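Local coordinates for protein neutral ceramidase (Pseudomonas aeruginosa, PDB 2ZWS) that hydrolyses the N-acyl linkage of ceramides to give sphingosine and a free fatty acid, using one zinc ion per subunit, and also catalyses the reverse synthesis, at residues I14-A18 against Q119-F123; Q509-D515 against G547-N551. Where two conformers were deposited one is given. Residues are numbered along the deposited sequence.

The two contacts come one after the other along the chain, with centres about 13 Å apart. Contact 1 belongs to the N-terminal ceramidase region, joining the loop after strand 5-13 to the start of helix 120-138; contact 2 belongs to the C-terminal region and joins two of its loops. They touch directly: Lys121 CE packs 3.3 Å from Lys550 O, and Glu17 OE2 lies 3.8 Å from Lys550 CG. Together they lie at the seam between the two regions, which also share a mixed sheet pairing strand 32-36 with strand 584-591, and a magnesium site built from His37 on one side and Asp579, Asp581 and Thr584 on the other.

Contact 1. Residues I14-A18 against Q119-F123; sequences ITGEA and QEKTF
A glutamate carboxylate set beside the N-terminal turn of a helix organises this buried contact. Gln119 occupies the N-cap position of helix 120-138, whose first turn is closed by Phe123 N donating to Gln119 O (3.0 Å). The loop 14-18, neither helix nor strand, follows strand 5-13 and comes closest at Gly16, with Gly16 CA 4.3 Å from Thr122 CA. Gly16 adopts phi/psi of -99/-152°, and a side chain here would collide with Thr122 CG2, so the absence of a CB permits the close approach, with Gly16 CA 3.8 Å from Thr122 OG1.

The following residue carries the chemistry. Glu17, extended at -69/122° with chi1 m and chi2 t, sends its carboxylate along the helix start, CD 3.7 Å from Lys121 CB and OE1 3.6 Å from Gln119 CB. Thr122, chi1 m, uses its hydroxyl twice on this one residue: OG1 accepts from Glu17 N (3.1 Å, 166°) and donates to Glu17 OE1 (2.7 Å). Main chain and side chain of Glu17 are thereby tied to a single threonine. The negative charge lies where the helix dipole favours it, beside amides that have no acceptor in a preceding turn. Outside the two segments, Glu17 O is satisfied by Thr33 OG1, and Thr15 OG1 bonds to Asp13 and to Gln40 N. The second carboxylate oxygen reaches the helix through a water, which donates to Glu17 OE2 at 3.1 Å and accepts from Lys121 N at 3.0 Å.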
loop_
_atom_site.group_PDB
_atom_site.type_symbol
_atom_site.label_atom_id
_atom_site.label_comp_id
_atom_site.label_asym_id
_atom_site.label_seq_id
_atom_site.Cartn_x
_atom_site.Cartn_y
_atom_site.Cartn_z
ATOM N N ILE A 14 0.542 -5.340 -9.316
ATOM C CA ILE A 14 1.745 -5.579 -8.525
ATOM C C ILE A 14 1.508 -6.754 -7.553
ATOM O O ILE A 14 2.211 -6.892 -6.530
ATOM C CB ILE A 14 2.182 -4.337 -7.723
ATOM C CG1 ILE A 14 1.008 -3.752 -6.905
ATOM C CG2 ILE A 14 2.756 -3.274 -8.617
ATOM C CD1 ILE A 14 1.433 -2.599 -5.920
ATOM N N THR A 15 0.530 -7.610 -7.872
ATOM C CA THR A 15 0.183 -8.732 -6.972
ATOM C C THR A 15 1.332 -9.744 -6.942
ATOM O O THR A 15 1.827 -10.170 -7.991
ATOM C CB THR A 15 -1.079 -9.459 -7.458
ATOM O OG1 THR A 15 -2.133 -8.505 -7.687
ATOM C CG2 THR A 15 -1.555 -10.481 -6.408
ATOM N N GLY A 16 1.721 -10.154 -5.753
ATOM C CA GLY A 16 2.808 -11.089 -5.592
ATOM C C GLY A 16 2.318 -12.513 -5.387
ATOM O O GLY A 16 1.239 -12.879 -5.821
ATOM N N GLU A 17 3.117 -13.311 -4.687
ATOM C CA GLU A 17 2.889 -14.767 -4.621
ATOM C C GLU A 17 1.633 -15.092 -3.822
ATOM O O GLU A 17 1.520 -14.702 -2.649
ATOM C CB GLU A 17 4.135 -15.419 -4.002
ATOM C CG GLU A 17 5.364 -15.327 -4.939
ATOM C CD GLU A 17 6.692 -15.491 -4.226
ATOM O OE1 GLU A 17 7.149 -14.564 -3.504
ATOM O OE2 GLU A 17 7.276 -16.574 -4.385
ATOM N N ALA A 18 0.677 -15.782 -4.446
ATOM C CA ALA A 18 -0.671 -15.983 -3.870
ATOM C C ALA A 18 -0.845 -17.201 -2.969
ATOM O O ALA A 18 -1.903 -17.393 -2.365
ATOM C CB ALA A 18 -1.716 -16.010 -4.975
ATOM N N GLN A 119 11.711 -12.346 -0.533
ATOM C CA GLN A 119 10.963 -13.139 -1.485
ATOM C C GLN A 119 11.104 -12.465 -2.858
ATOM O O GLN A 119 10.356 -11.549 -3.219
ATOM C CB GLN A 119 9.492 -13.264 -1.062
ATOM C CG GLN A 119 9.289 -13.802 0.374
ATOM C CD GLN A 119 10.135 -15.048 0.708
ATOM O OE1 GLN A 119 10.835 -15.097 1.757
ATOM N NE2 GLN A 119 10.063 -16.057 -0.149
ATOM N N GLU A 120 12.083 -12.934 -3.623
ATOM C CA GLU A 120 12.441 -12.242 -4.859
ATOM C C GLU A 120 11.292 -12.136 -5.878
ATOM O O GLU A 120 11.170 -11.106 -6.541
ATOM C CB GLU A 120 13.712 -12.841 -5.473
ATOM C CG GLU A 120 14.257 -12.106 -6.697
ATOM C CD GLU A 120 15.706 -12.465 -6.974
ATOM O OE1 GLU A 120 16.553 -11.541 -7.055
ATOM O OE2 GLU A 120 15.998 -13.680 -7.087
ATOM N N LYS A 121 10.441 -13.158 -6.011
ATOM C CA LYS A 121 9.388 -13.105 -7.026
ATOM C C LYS A 121 8.359 -12.004 -6.713
ATOM O O LYS A 121 7.846 -11.324 -7.615
ATOM C CB LYS A 121 8.674 -14.462 -7.117
ATOM C CG LYS A 121 7.893 -14.649 -8.406
ATOM C CD LYS A 121 7.549 -16.135 -8.648
ATOM C CE LYS A 121 6.951 -16.336 -10.040
ATOM N NZ LYS A 121 8.008 -16.334 -11.104
ATOM N N THR A 122 8.026 -11.847 -5.433
ATOM C CA THR A 122 7.090 -10.803 -5.025
ATOM C C THR A 122 7.737 -9.420 -5.172
ATOM O O THR A 122 7.116 -8.476 -5.756
ATOM C CB THR A 122 6.638 -11.076 -3.587
ATOM O OG1 THR A 122 5.794 -12.238 -3.576
ATOM C CG2 THR A 122 5.894 -9.886 -2.953
ATOM N N PHE A 123 8.988 -9.311 -4.727
ATOM C CA PHE A 123 9.740 -8.055 -4.921
ATOM C C PHE A 123 9.768 -7.639 -6.402
ATOM O O PHE A 123 9.430 -6.500 -6.764
ATOM C CB PHE A 123 11.167 -8.192 -4.349
ATOM C CG PHE A 123 12.053 -7.016 -4.650
ATOM C CD1 PHE A 123 12.889 -7.030 -5.788
ATOM C CD2 PHE A 123 12.076 -5.894 -3.806
ATOM C CE1 PHE A 123 13.710 -5.926 -6.084
ATOM C CE2 PHE A 123 12.892 -4.781 -4.113
ATOM C CZ PHE A 123 13.708 -4.804 -5.240
HETATM O O HOH W 1 10.230 -15.623 -4.331
#

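Contact 2. Residues Q509-D515 against G547-N551; sequences QTGVVAD and GHPKN. With FMT (formic acid), chain F.
Val512, Lys550 and Asp515 carry most of this structural packing, away from the annotated sites, between two loops of the C-terminal region. Residues 509-515, without regular structure, lie between helix 471-488 and strand 526-528; 547-551 links strands 539-545 and 560-566, which belong to different sheets. The loops run in opposite senses: the CA atoms of Val512 and Lys550 are 7.0 Å apart, those of Asp515 and Gly547 5.7 Å. His548 to Asn551 form a beta turn, near-helical at Pro549 and Lys550, with Asn551 N bonded to His548 O (3.0 Å). His548 ND1 braces it, accepting from Lys550 N at 3.0 Å, while NE2 binds Glu20 of the N-terminal region.

Val512, chi1 t, points into the middle. Its CG2 makes a CH-pi contact over one face of the His548 ring, 3.9 Å from the centroid, and packs 3.5 Å from Lys550 CB. Lys550 stretches out (m, t, t, t) so that NZ makes a weak bond to Thr510 O (3.1 Å) and another hydrogen bond to Glu20 O. Thr510 O also accepts from Gln509 NE2 at 3.0 Å, while Gln509 OE1 accepts from Lys32 NZ. Formic acid is weakly held through O1, 3.3 Å from Gly511 N.

At the opposite end Asp515, chi1 m, splits its carboxylate: OD1 accepts from His548 N (2.9 Å) and OD2 from Asn551 ND2 (2.8 Å), with Lys622 N also bonded to OD2. The loops are thus joined by two good hydrogen bonds to Asp515 at one end and a weak one from Lys550 at the other, flanking Val512, with no salt bridge between them.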
loop_
_atom_site.group_PDB
_atom_site.type_symbol
_atom_site.label_atom_id
_atom_site.label_comp_id
_atom_site.label_asym_id
_atom_site.label_seq_id
_atom_site.Cartn_x
_atom_site.Cartn_y
_atom_site.Cartn_z
ATOM N N GLN A 509 12.216 -19.402 3.328
ATOM C CA GLN A 509 10.955 -19.904 2.810
ATOM C C GLN A 509 11.207 -20.815 1.620
ATOM O O GLN A 509 11.790 -20.390 0.617
ATOM C CB GLN A 509 10.051 -18.738 2.390
ATOM C CG GLN A 509 8.781 -19.161 1.677
ATOM C CD GLN A 509 7.862 -20.014 2.537
ATOM O OE1 GLN A 509 7.347 -19.561 3.568
ATOM N NE2 GLN A 509 7.616 -21.240 2.094
ATOM N N THR A 510 10.760 -22.069 1.726
ATOM C CA THR A 510 10.923 -23.035 0.651
ATOM C C THR A 510 10.034 -22.663 -0.547
ATOM O O THR A 510 9.025 -21.986 -0.391
ATOM C CB THR A 510 10.595 -24.457 1.176
ATOM O OG1 THR A 510 11.196 -24.645 2.469
ATOM C CG2 THR A 510 11.118 -25.520 0.251
ATOM N N GLY A 511 10.405 -23.114 -1.744
ATOM C CA GLY A 511 9.612 -22.854 -2.938
ATOM C C GLY A 511 8.819 -24.075 -3.358
ATOM O O GLY A 511 8.547 -24.976 -2.551
ATOM N N VAL A 512 8.488 -24.127 -4.638
ATOM C CA VAL A 512 7.707 -25.218 -5.201
ATOM C C VAL A 512 8.648 -26.321 -5.651
ATOM O O VAL A 512 9.490 -26.097 -6.514
ATOM C CB VAL A 512 6.915 -24.747 -6.431
ATOM C CG1 VAL A 512 6.007 -25.861 -6.931
ATOM C CG2 VAL A 512 6.096 -23.472 -6.117
ATOM N N VAL A 513 8.505 -27.505 -5.051
ATOM C CA VAL A 513 9.274 -28.697 -5.452
ATOM C C VAL A 513 8.740 -29.199 -6.796
ATOM O O VAL A 513 9.499 -29.344 -7.770
ATOM C CB VAL A 513 9.154 -29.811 -4.382
ATOM C CG1 VAL A 513 9.829 -31.110 -4.831
ATOM C CG2 VAL A 513 9.722 -29.329 -3.037
ATOM N N ALA A 514 7.428 -29.428 -6.865
ATOM C CA ALA A 514 6.781 -29.886 -8.089
ATOM C C ALA A 514 5.281 -30.014 -7.828
ATOM O O ALA A 514 4.829 -30.008 -6.657
ATOM C CB ALA A 514 7.356 -31.241 -8.526
ATOM N N ASP A 515 4.525 -30.076 -8.922
ATOM C CA ASP A 515 3.085 -30.336 -8.879
ATOM C C ASP A 515 2.755 -31.644 -9.570
ATOM O O ASP A 515 3.342 -31.977 -10.610
ATOM C CB ASP A 515 2.318 -29.242 -9.623
ATOM C CG ASP A 515 2.578 -27.857 -9.065
ATOM O OD1 ASP A 515 2.014 -27.528 -8.007
ATOM O OD2 ASP A 515 3.335 -27.103 -9.697
ATOM N N GLY A 547 -2.242 -26.318 -10.026
ATOM C CA GLY A 547 -0.836 -26.288 -9.625
ATOM C C GLY A 547 -0.574 -25.027 -8.798
ATOM O O GLY A 547 -1.406 -24.111 -8.719
ATOM N N HIS A 548 0.595 -24.985 -8.183
ATOM C CA HIS A 548 0.957 -23.931 -7.240
ATOM C C HIS A 548 1.006 -22.517 -7.865
ATOM O O HIS A 548 1.706 -22.311 -8.846
ATOM C CB HIS A 548 2.327 -24.252 -6.671
ATOM C CG HIS A 548 2.554 -23.684 -5.310
ATOM N ND1 HIS A 548 2.466 -22.332 -5.035
ATOM C CD2 HIS A 548 2.841 -24.289 -4.133
ATOM C CE1 HIS A 548 2.711 -22.135 -3.751
ATOM N NE2 HIS A 548 2.936 -23.306 -3.180
ATOM N N PRO A 549 0.278 -21.535 -7.286
ATOM C CA PRO A 549 0.326 -20.171 -7.849
ATOM C C PRO A 549 1.711 -19.507 -7.764
ATOM O O PRO A 549 1.931 -18.510 -8.461
ATOM C CB PRO A 549 -0.725 -19.395 -7.013
ATOM C CG PRO A 549 -0.915 -20.160 -5.822
ATOM C CD PRO A 549 -0.644 -21.612 -6.136
ATOM N N LYS A 550 2.634 -20.029 -6.931
ATOM C CA LYS A 550 4.028 -19.497 -6.952
ATOM C C LYS A 550 4.686 -19.707 -8.311
ATOM O O LYS A 550 5.656 -19.015 -8.646
ATOM C CB LYS A 550 4.940 -20.131 -5.892
ATOM C CG LYS A 550 4.857 -19.513 -4.524
ATOM C CD LYS A 550 5.762 -20.265 -3.511
ATOM C CE LYS A 550 5.745 -19.517 -2.204
ATOM N NZ LYS A 550 6.589 -20.172 -1.180
ATOM N N ASN A 551 4.170 -20.650 -9.091
ATOM C CA ASN A 551 4.761 -20.927 -10.414
ATOM C C ASN A 551 4.624 -19.757 -11.398
ATOM O O ASN A 551 5.491 -19.565 -12.239
ATOM C CB ASN A 551 4.125 -22.156 -11.055
ATOM C CG ASN A 551 4.490 -23.444 -10.358
ATOM O OD1 ASN A 551 5.628 -23.639 -9.874
ATOM N ND2 ASN A 551 3.521 -24.338 -10.279
HETATM C C FMT F . 12.503 -25.168 -3.770
HETATM O O1 FMT F . 12.424 -25.603 -2.617
HETATM O O2 FMT F . 12.733 -25.846 -4.779
#